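Side-chain contacts in carbon dioxide concentrating mechanism protein CcmK (PDB 4OX6), which probably forms, as a hexamer of BMC-domain subunits, part of the protein shell of the carboxysome, the carbon-fixing bacterial microcompartment: residues L23-G27 with F28-L32; N99-V103 with F104-F108; L32-A35 with D36-K40. All blocks are in the same frame, centred on the assembly; numbering follows the deposited sequence.

In the fold
The three contacts are local, and none nests in or crosses another. From the N terminus, interaction 1 comes first. It closes the tight turn in which strand 19-26 folds back into helix 28-39. Interaction 3 starts on Leu32, where interaction 1 ends, and follows the same helix to its last turn. The two touch: Leu23 of the strand packs on Ala34 and Met38, so they share one interface. Interaction 2 comes much later, where helix 98-103 gives way to a loop. It lies about 21 Å, centre to centre, from each of the others. Between subunits the regions do meet: Phe104 of interaction 2 packs on Ala35 of a neighbouring subunit.

Interaction 1: residues L23-G27 with F28-L32; sequences LETKG and FPPIL
This is a strand-to-helix turn of the BMC fold, in which strand 19-26 reverses through Gly27 into helix 28-39. Thr25, Pro30 and Ile31 meet inside the turn. The short axes of 23-26 and 28-32 run roughly antiparallel, at 148°, and approach to 6.9 Å. Gly27 sits at the bend with a positive phi, where a side chain would jam against the carbonyl oxygen of Lys26. The ring of Pro30 closes the inside of the turn, with CG 3.4 Å from Lys26 O and the same distance from Gly27 O. The two branches of Thr25 part ways. Its methyl CG2 packs on Pro30 CB and Ile31 CD1, while its hydroxyl turns to the bend. With Ile31 CG1 roughly anti to the backbone N (chi1 -151°), CD1 can reach the strand. Ile31 CD1 lies 3.4 Å from Leu23 O and 3.9 Å from Leu23 CD2. The strand's outward side has other partners: Glu24 pairs with Arg56 and also accepts a hydrogen bond from Phe28 N of a neighbouring subunit. Within the turn, Thr25 OG1 donates to Gly27 O at 2.9 Å, in the carbonyl plane, with a C=O...donor angle of 160°.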
ATOM      1  N   LEU A  23      13.094  -7.715 -13.596  1.00  8.43           N
ATOM      2  CA  LEU A  23      12.750  -8.976 -12.976  1.00  8.75           C
ATOM      3  C   LEU A  23      12.012  -8.761 -11.683  1.00  7.92           C
ATOM      4  O   LEU A  23      12.454  -7.943 -10.888  1.00  9.57           O
ATOM      5  CB  LEU A  23      14.053  -9.797 -12.774  1.00  9.26           C
ATOM      6  CG  LEU A  23      13.927 -11.175 -12.116  1.00 10.00           C
ATOM      7  CD1 LEU A  23      15.155 -12.051 -12.491  1.00 12.18           C
ATOM      8  CD2 LEU A  23      13.896 -11.141 -10.600  1.00  9.93           C
ATOM      9  N   GLU A  24      10.924  -9.496 -11.473  1.00  8.27           N
ATOM     10  CA  GLU A  24      10.063  -9.289 -10.297  1.00  8.30           C
ATOM     11  C   GLU A  24       9.876 -10.597  -9.539  1.00  8.18           C
ATOM     12  O   GLU A  24       9.640 -11.656 -10.134  1.00  9.03           O
ATOM     13  CB  GLU A  24       8.694  -8.734 -10.759  1.00  7.78           C
ATOM     14  CG  GLU A  24       7.710  -8.393  -9.648  1.00  7.04           C
ATOM     15  CD  GLU A  24       6.547  -7.618 -10.176  1.00 11.21           C
ATOM     16  OE1 GLU A  24       6.769  -6.656 -10.944  1.00 10.84           O
ATOM     17  OE2 GLU A  24       5.407  -7.939  -9.769  1.00 10.68           O
ATOM     18  N   THR A  25      10.048 -10.510  -8.225  1.00  9.60           N
ATOM     19  CA  THR A  25       9.859 -11.618  -7.255  1.00  9.00           C
ATOM     20  C   THR A  25       8.779 -11.313  -6.261  1.00 10.59           C
ATOM     21  O   THR A  25       8.430 -10.140  -6.032  1.00 11.23           O
ATOM     22  CB  THR A  25      11.146 -11.903  -6.447  1.00  9.61           C
ATOM     23  OG1 THR A  25      11.519 -10.747  -5.719  1.00 10.13           O
ATOM     24  CG2 THR A  25      12.302 -12.268  -7.357  1.00 10.07           C
ATOM     25  N   LYS A  26       8.253 -12.364  -5.640  1.00  9.06           N
ATOM     26  CA  LYS A  26       7.553 -12.218  -4.383  1.00  9.15           C
ATOM     27  C   LYS A  26       8.562 -12.465  -3.279  1.00  9.90           C
ATOM     28  O   LYS A  26       9.222 -13.523  -3.208  1.00 10.32           O
ATOM     29  CB  LYS A  26       6.355 -13.166  -4.279  1.00 13.51           C
ATOM     30  CG  LYS A  26       5.469 -12.906  -3.056  1.00 17.47           C
ATOM     31  CD  LYS A  26       4.185 -13.677  -3.068  1.00 24.64           C
ATOM     32  CE  LYS A  26       3.136 -12.993  -3.933  1.00 33.77           C
ATOM     33  NZ  LYS A  26       2.412 -11.981  -3.111  1.00 43.50           N
ATOM     34  N   GLY A  27       8.683 -11.452  -2.439  1.00  9.77           N
ATOM     35  CA  GLY A  27       9.655 -11.428  -1.366  1.00 10.08           C
ATOM     36  C   GLY A  27      10.808 -10.480  -1.651  1.00  9.66           C
ATOM     37  O   GLY A  27      11.265 -10.377  -2.806  1.00 10.76           O
ATOM     38  N   PHE A  28      11.320  -9.844  -0.603  1.00  8.87           N
ATOM     39  CA  PHE A  28      12.472  -8.947  -0.683  1.00  8.57           C
ATOM     40  C   PHE A  28      13.809  -9.725  -0.726  1.00  8.58           C
ATOM     41  O   PHE A  28      14.675  -9.455  -1.571  1.00  8.50           O
ATOM     42  CB  PHE A  28      12.445  -7.909   0.445  1.00  8.95           C
ATOM     43  CG  PHE A  28      13.469  -6.808   0.349  1.00  7.94           C
ATOM     44  CD1 PHE A  28      13.375  -5.849  -0.665  1.00  9.40           C
ATOM     45  CD2 PHE A  28      14.567  -6.751   1.195  1.00  9.73           C
ATOM     46  CE1 PHE A  28      14.294  -4.836  -0.753  1.00 11.68           C
ATOM     47  CE2 PHE A  28      15.498  -5.729   1.100  1.00 10.35           C
ATOM     48  CZ  PHE A  28      15.375  -4.802   0.094  1.00 12.34           C
ATOM     49  N   PRO A  29      14.009 -10.741   0.128  1.00  8.08           N
ATOM     50  CA  PRO A  29      15.270 -11.476  -0.017  1.00  7.92           C
ATOM     51  C   PRO A  29      15.553 -12.040  -1.426  1.00  9.18           C
ATOM     52  O   PRO A  29      16.702 -11.892  -1.884  1.00  8.24           O
ATOM     53  CB  PRO A  29      15.146 -12.587   1.039  1.00  8.73           C
ATOM     54  CG  PRO A  29      14.260 -11.982   2.090  1.00  8.87           C
ATOM     55  CD  PRO A  29      13.241 -11.178   1.314  1.00  7.31           C
ATOM     56  N   PRO A  30      14.588 -12.609  -2.170  1.00  7.77           N
ATOM     57  CA  PRO A  30      14.882 -13.066  -3.542  1.00  7.59           C
ATOM     58  C   PRO A  30      15.236 -11.916  -4.487  1.00  9.61           C
ATOM     59  O   PRO A  30      15.978 -12.189  -5.452  1.00  8.62           O
ATOM     60  CB  PRO A  30      13.645 -13.823  -3.972  1.00 10.12           C
ATOM     61  CG  PRO A  30      12.587 -13.449  -3.003  1.00 16.74           C
ATOM     62  CD  PRO A  30      13.249 -13.027  -1.727  1.00  9.02           C
ATOM     63  N   ILE A  31      14.727 -10.688  -4.305  1.00  8.54           N
ATOM     64  CA  ILE A  31      15.118  -9.635  -5.213  1.00  9.02           C
ATOM     65  C   ILE A  31      16.554  -9.220  -4.979  1.00  8.18           C
ATOM     66  O   ILE A  31      17.245  -8.831  -5.905  1.00  8.23           O
ATOM     67  CB  ILE A  31      14.127  -8.446  -5.175  1.00  7.84           C
ATOM     68  CG1 ILE A  31      14.124  -7.743  -6.531  1.00  9.03           C
ATOM     69  CG2 ILE A  31      14.375  -7.436  -4.076  1.00 10.00           C
ATOM     70  CD1 ILE A  31      13.640  -8.579  -7.712  1.00  9.84           C
ATOM     71  N   LEU A  32      17.019  -9.303  -3.747  1.00  8.19           N
ATOM     72  CA  LEU A  32      18.405  -8.976  -3.458  1.00  8.49           C
ATOM     73  C   LEU A  32      19.290 -10.046  -4.112  1.00  9.31           C
ATOM     74  O   LEU A  32      20.333  -9.779  -4.718  1.00  9.23           O
ATOM     75  CB  LEU A  32      18.720  -8.955  -1.974  1.00  9.19           C
ATOM     76  CG  LEU A  32      18.005  -7.852  -1.165  1.00  9.10           C
ATOM     77  CD1 LEU A  32      18.341  -8.015   0.345  1.00 10.63           C
ATOM     78  CD2 LEU A  32      18.418  -6.440  -1.599  1.00 12.90           C
TER

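Interaction 2: residues N99-V103 with F104-F108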
ATOM      1  N   ASN A  99      10.649   7.822 -24.330  1.00 11.06           N
ATOM      2  CA  ASN A  99       9.477   8.174 -23.553  1.00 10.76           C
ATOM      3  C   ASN A  99       9.283   7.181 -22.387  1.00 10.45           C
ATOM      4  O   ASN A  99       8.753   7.572 -21.356  1.00 10.54           O
ATOM      5  CB  ASN A  99       8.275   8.200 -24.498  1.00 10.64           C
ATOM      6  CG  ASN A  99       7.028   8.856 -23.948  1.00 11.15           C
ATOM      7  OD1 ASN A  99       6.918   9.211 -22.729  1.00 14.40           O
ATOM      8  ND2 ASN A  99       6.067   8.976 -24.801  1.00  9.43           N
ATOM      9  N   VAL A 100       9.661   5.920 -22.554  1.00 11.14           N
ATOM     10  CA  VAL A 100       9.565   4.948 -21.469  1.00 10.81           C
ATOM     11  C   VAL A 100      10.489   5.356 -20.344  1.00  9.89           C
ATOM     12  O   VAL A 100      10.084   5.402 -19.178  1.00 12.62           O
ATOM     13  CB  VAL A 100       9.862   3.516 -21.961  1.00 12.27           C
ATOM     14  CG1 VAL A 100       9.772   2.525 -20.829  1.00 12.40           C
ATOM     15  CG2 VAL A 100       8.929   3.142 -23.070  1.00 13.40           C
ATOM     16  N   GLU A 101      11.714   5.690 -20.667  1.00 12.43           N
ATOM     17  CA  GLU A 101      12.677   6.126 -19.630  1.00 16.15           C
ATOM     18  C   GLU A 101      12.230   7.386 -18.950  1.00 14.79           C
ATOM     19  O   GLU A 101      12.549   7.646 -17.804  1.00 18.56           O
ATOM     20  CB  GLU A 101      14.040   6.399 -20.278  1.00 21.28           C
ATOM     21  CG  GLU A 101      14.673   5.153 -20.735  1.00 34.60           C
ATOM     22  CD  GLU A 101      16.136   5.334 -21.022  1.00 36.45           C
ATOM     23  OE1 GLU A 101      16.478   5.087 -22.186  1.00 37.36           O
ATOM     24  OE2 GLU A 101      16.901   5.722 -20.092  1.00 35.26           O
ATOM     25  N   ALA A 102      11.564   8.268 -19.670  1.00 12.77           N
ATOM     26  CA  ALA A 102      11.095   9.557 -19.137  1.00 14.82           C
ATOM     27  C   ALA A 102      10.009   9.382 -18.087  1.00 17.70           C
ATOM     28  O   ALA A 102       9.932  10.142 -17.125  1.00 25.01           O
ATOM     29  CB  ALA A 102      10.580  10.411 -20.305  1.00 17.90           C
ATOM     30  N   VAL A 103       9.163   8.383 -18.254  1.00 11.48           N
ATOM     31  CA  VAL A 103       8.017   8.220 -17.395  1.00 10.64           C
ATOM     32  C   VAL A 103       8.262   7.194 -16.259  1.00  9.48           C
ATOM     33  O   VAL A 103       7.743   7.346 -15.158  1.00 12.26           O
ATOM     34  CB  VAL A 103       6.776   7.781 -18.249  1.00 12.27           C
ATOM     35  CG1 VAL A 103       5.629   7.231 -17.387  1.00 11.50           C
ATOM     36  CG2 VAL A 103       6.293   8.963 -19.154  1.00 12.86           C
ATOM     37  N   PHE A 104       9.005   6.121 -16.569  1.00 10.73           N
ATOM     38  CA  PHE A 104       9.225   5.041 -15.602  1.00  9.81           C
ATOM     39  C   PHE A 104      10.599   5.193 -14.987  1.00 11.81           C
ATOM     40  O   PHE A 104      11.538   5.626 -15.653  1.00 11.33           O
ATOM     41  CB  PHE A 104       9.118   3.720 -16.309  1.00 10.90           C
ATOM     42  CG  PHE A 104       7.722   3.363 -16.756  1.00  9.71           C
ATOM     43  CD1 PHE A 104       6.850   2.727 -15.936  1.00  9.90           C
ATOM     44  CD2 PHE A 104       7.287   3.664 -18.010  1.00 10.29           C
ATOM     45  CE1 PHE A 104       5.542   2.389 -16.341  1.00  9.51           C
ATOM     46  CE2 PHE A 104       5.999   3.332 -18.437  1.00 11.19           C
ATOM     47  CZ  PHE A 104       5.138   2.675 -17.610  1.00 11.44           C
ATOM     48  N   PRO A 105      10.716   4.783 -13.708  1.00 12.99           N
ATOM     49  CA  PRO A 105      11.993   4.976 -13.032  1.00 12.94           C
ATOM     50  C   PRO A 105      12.982   3.904 -13.424  1.00 14.15           C
ATOM     51  O   PRO A 105      13.287   3.034 -12.547  1.00 15.22           O
ATOM     52  CB  PRO A 105      11.561   4.888 -11.558  1.00 12.27           C
ATOM     53  CG  PRO A 105      10.403   3.915 -11.560  1.00 16.53           C
ATOM     54  CD  PRO A 105       9.669   4.269 -12.819  1.00 10.99           C
ATOM     55  N   ILE A 106      13.587   4.019 -14.607  1.00 12.71           N
ATOM     56  CA  ILE A 106      14.494   3.025 -15.139  1.00 12.73           C
ATOM     57  C   ILE A 106      15.761   3.650 -15.720  1.00 12.49           C
ATOM     58  O   ILE A 106      16.569   2.943 -16.323  1.00 13.96           O
ATOM     59  CB  ILE A 106      13.847   2.098 -16.227  1.00 13.84           C
ATOM     60  CG1 ILE A 106      13.374   2.929 -17.426  1.00 14.48           C
ATOM     61  CG2 ILE A 106      12.744   1.316 -15.583  1.00 16.42           C
ATOM     62  CD1 ILE A 106      13.060   2.132 -18.664  1.00 17.37           C
ATOM     63  N   GLY A 107      15.935   4.962 -15.520  1.00 15.68           N
ATOM     64  CA  GLY A 107      17.129   5.664 -15.964  1.00 14.67           C
ATOM     65  C   GLY A 107      18.304   5.511 -15.027  1.00 13.08           C
ATOM     66  O   GLY A 107      18.158   5.021 -13.930  1.00 14.60           O
ATOM     67  N   PHE A 108      19.459   6.007 -15.459  1.00 16.62           N
ATOM     68  CA  PHE A 108      20.672   6.043 -14.663  1.00 19.85           C
ATOM     69  C   PHE A 108      20.699   7.259 -13.721  1.00 23.39           C
ATOM     70  O   PHE A 108      20.768   8.397 -14.190  1.00 30.43           O
ATOM     71  CB  PHE A 108      21.900   6.116 -15.589  1.00 21.51           C
ATOM     72  CG  PHE A 108      22.141   4.892 -16.394  1.00 20.70           C
ATOM     73  CD1 PHE A 108      22.930   3.878 -15.943  1.00 23.43           C
ATOM     74  CD2 PHE A 108      21.621   4.795 -17.671  1.00 24.29           C
ATOM     75  CE1 PHE A 108      23.189   2.770 -16.730  1.00 23.37           C
ATOM     76  CE2 PHE A 108      21.863   3.686 -18.434  1.00 21.43           C
ATOM     77  CZ  PHE A 108      22.656   2.671 -17.938  1.00 21.90           C
TER
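Val100, Val103 and Phe104 meet where helix 98-103 ends. Val103 CG1 sits over one face of the Phe104 ring, 4.3 Å from its centroid and 24° off the normal, a CH-pi contact shifted toward the rim. The two side chains run side by side in the same direction. Val100 comes in at the ring's CD2 with its CG1 methyl, at 3.9 Å, and Val100 O lies at the ring edge, in its plane. That oxygen is gripped twice. Phe104 N donates to Val100 O at 2.9 Å and 164°. Val103 N, which also bonds to Asn99 O, donates to Val100 O at 3.3 Å. Phe104 CG is anti to its own carbonyl carbon (chi1 -70°), which lays the ring back alongside the helix end. Ile106 folds back against the helix, crossing Glu101 at about a right angle. Its CD1 meets Val100 CG1 and Glu101 CG, both at 4.0 Å. Farther out, Arg62 forms a salt bridge with Glu101 and a hydrogen bond to Ile106 O, fixing helix and loop to one guanidinium group. Tyr49 of a neighbouring subunit stacks on the Phe104 ring. Replacing Phe104 by an alanine would probably leave Val103 CG1 without its aromatic face and the neighbouring Tyr49 without its stacking partner. The chain leaves the helix at Phe104 and bends at once in an inverse gamma turn centred on Pro105.

Interaction 3: residues L32-A35 with D36-K40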
ATOM      1  N   LEU A  32      17.019  -9.303  -3.747  1.00  8.19           N
ATOM      2  CA  LEU A  32      18.405  -8.976  -3.458  1.00  8.49           C
ATOM      3  C   LEU A  32      19.290 -10.046  -4.112  1.00  9.31           C
ATOM      4  O   LEU A  32      20.333  -9.779  -4.718  1.00  9.23           O
ATOM      5  CB  LEU A  32      18.720  -8.955  -1.974  1.00  9.19           C
ATOM      6  CG  LEU A  32      18.005  -7.852  -1.165  1.00  9.10           C
ATOM      7  CD1 LEU A  32      18.341  -8.015   0.345  1.00 10.63           C
ATOM      8  CD2 LEU A  32      18.418  -6.440  -1.599  1.00 12.90           C
ATOM      9  N   ALA A  33      18.869 -11.320  -3.988  1.00  9.45           N
ATOM     10  CA  ALA A  33      19.583 -12.453  -4.617  1.00  7.82           C
ATOM     11  C   ALA A  33      19.653 -12.233  -6.101  1.00  9.76           C
ATOM     12  O   ALA A  33      20.720 -12.408  -6.713  1.00  9.47           O
ATOM     13  CB  ALA A  33      18.875 -13.754  -4.321  1.00 10.31           C
ATOM     14  N   ALA A  34      18.529 -11.927  -6.725  1.00  9.66           N
ATOM     15  CA  ALA A  34      18.530 -11.685  -8.165  1.00  9.38           C
ATOM     16  C   ALA A  34      19.448 -10.551  -8.558  1.00 10.00           C
ATOM     17  O   ALA A  34      20.217 -10.683  -9.545  1.00  8.77           O
ATOM     18  CB  ALA A  34      17.137 -11.384  -8.649  1.00  8.15           C
ATOM     19  N   ALA A  35      19.366  -9.425  -7.869  1.00  8.45           N
ATOM     20  CA  ALA A  35      20.137  -8.236  -8.223  1.00  8.96           C
ATOM     21  C   ALA A  35      21.599  -8.542  -8.148  1.00  9.56           C
ATOM     22  O   ALA A  35      22.373  -8.207  -9.058  1.00  8.68           O
ATOM     23  CB  ALA A  35      19.801  -7.126  -7.279  1.00  9.92           C
ATOM     24  N   ASP A  36      22.045  -9.189  -7.087  1.00  9.76           N
ATOM     25  CA  ASP A  36      23.453  -9.497  -6.925  1.00  8.38           C
ATOM     26  C   ASP A  36      23.935 -10.455  -7.996  1.00 10.39           C
ATOM     27  O   ASP A  36      25.054 -10.275  -8.549  1.00  9.74           O
ATOM     28  CB  ASP A  36      23.778 -10.042  -5.530  1.00  8.65           C
ATOM     29  CG  ASP A  36      25.268 -10.089  -5.244  1.00 11.23           C
ATOM     30  OD1 ASP A  36      25.889  -8.987  -5.184  1.00 12.80           O
ATOM     31  OD2 ASP A  36      25.803 -11.216  -5.050  1.00 11.46           O
ATOM     32  N   ALA A  37      23.158 -11.486  -8.318  1.00  8.94           N
ATOM     33  CA  ALA A  37      23.543 -12.439  -9.340  1.00  8.84           C
ATOM     34  C   ALA A  37      23.628 -11.758 -10.682  1.00  9.74           C
ATOM     35  O   ALA A  37      24.495 -12.058 -11.506  1.00 10.39           O
ATOM     36  CB  ALA A  37      22.601 -13.598  -9.394  1.00 10.21           C
ATOM     37  N   MET A  38      22.721 -10.846 -10.980  1.00  8.76           N
ATOM     38  CA  MET A  38      22.677 -10.154 -12.264  1.00  8.73           C
ATOM     39  C   MET A  38      23.951  -9.338 -12.477  1.00  9.05           C
ATOM     40  O   MET A  38      24.597  -9.417 -13.539  1.00  9.57           O
ATOM     41  CB  MET A  38      21.451  -9.249 -12.349  1.00 10.07           C
ATOM     42  CG  MET A  38      20.146 -10.046 -12.483  1.00  8.61           C
ATOM     43  SD  MET A  38      18.658  -9.129 -11.989  1.00 11.79           S
ATOM     44  CE  MET A  38      17.860  -8.884 -13.536  1.00 11.06           C
ATOM     45  N   VAL A  39      24.367  -8.528 -11.495  1.00  9.48           N
ATOM     46  CA  VAL A  39      25.499  -7.618 -11.687  1.00  9.71           C
ATOM     47  C   VAL A  39      26.802  -8.394 -11.646  1.00 10.53           C
ATOM     48  O   VAL A  39      27.797  -7.942 -12.255  1.00 13.14           O
ATOM     49  CB  VAL A  39      25.429  -6.472 -10.638  1.00 10.98           C
ATOM     50  CG1 VAL A  39      25.686  -6.959  -9.242  1.00 10.99           C
ATOM     51  CG2 VAL A  39      26.373  -5.338 -11.034  1.00 10.75           C
ATOM     52  N   LYS A  40      26.805  -9.607 -11.090  1.00 10.24           N
ATOM     53  CA  LYS A  40      27.975 -10.473 -11.102  1.00 10.31           C
ATOM     54  C   LYS A  40      28.071 -11.312 -12.370  1.00 11.19           C
ATOM     55  O   LYS A  40      29.068 -11.983 -12.590  1.00 12.43           O
ATOM     56  CB  LYS A  40      27.985 -11.364  -9.855  1.00 10.65           C
ATOM     57  CG  LYS A  40      28.444 -10.572  -8.612  1.00 12.39           C
ATOM     58  CD  LYS A  40      28.390 -11.502  -7.384  1.00 11.42           C
ATOM     59  CE  LYS A  40      28.900 -10.808  -6.154  1.00 13.00           C
ATOM     60  NZ  LYS A  40      28.516 -11.537  -4.927  1.00 13.82           N
TER
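The Met38 side chain runs back alongside the Ala34 carbonyl, one turn earlier in helix 28-39, its CG 3.0 Å from Ala34 O and its SD 3.3 Å. A chi1 of -71° keeps Met38 CG beside the backbone N, which carries the side chain back toward the helix start. Met38 SD also comes 4.3 Å from Ala34 CB. Ala34 O accepts the backbone N-H of Met38, at 2.9 Å from Met38 N. The sulfur end continues into the core between the helices and the sheet, where Met72 and Ile61 also touch Met38. The neighbouring rungs are ordinary i to i+4 bonds, from Asp36 N to Leu32 O, Ala37 N to Ala33 O and Val39 N to Ala35 O. The alanines keep this part of the helix slim. Ala34 faces Leu23 of strand 19-26, and Ala35 faces Val59 of strand 56-63.

Asp36 takes a different course. Its CB rests 3.5 Å from Leu32 O, but at chi1 -168° the carboxylate swings opposite the backbone N and turns toward Lys40. Lys40 NZ meets Asp36 OD2 at 2.7 Å, on the syn lone pair, making an i to i+4 salt bridge over the last turn. In a neighbouring subunit, His97 N donates to Asp36 OD1, and Arg95 O accepts from Lys40 NZ. The pair ties the helix end to that subunit, and the partners on both oxygens would probably favour the charged carboxylate.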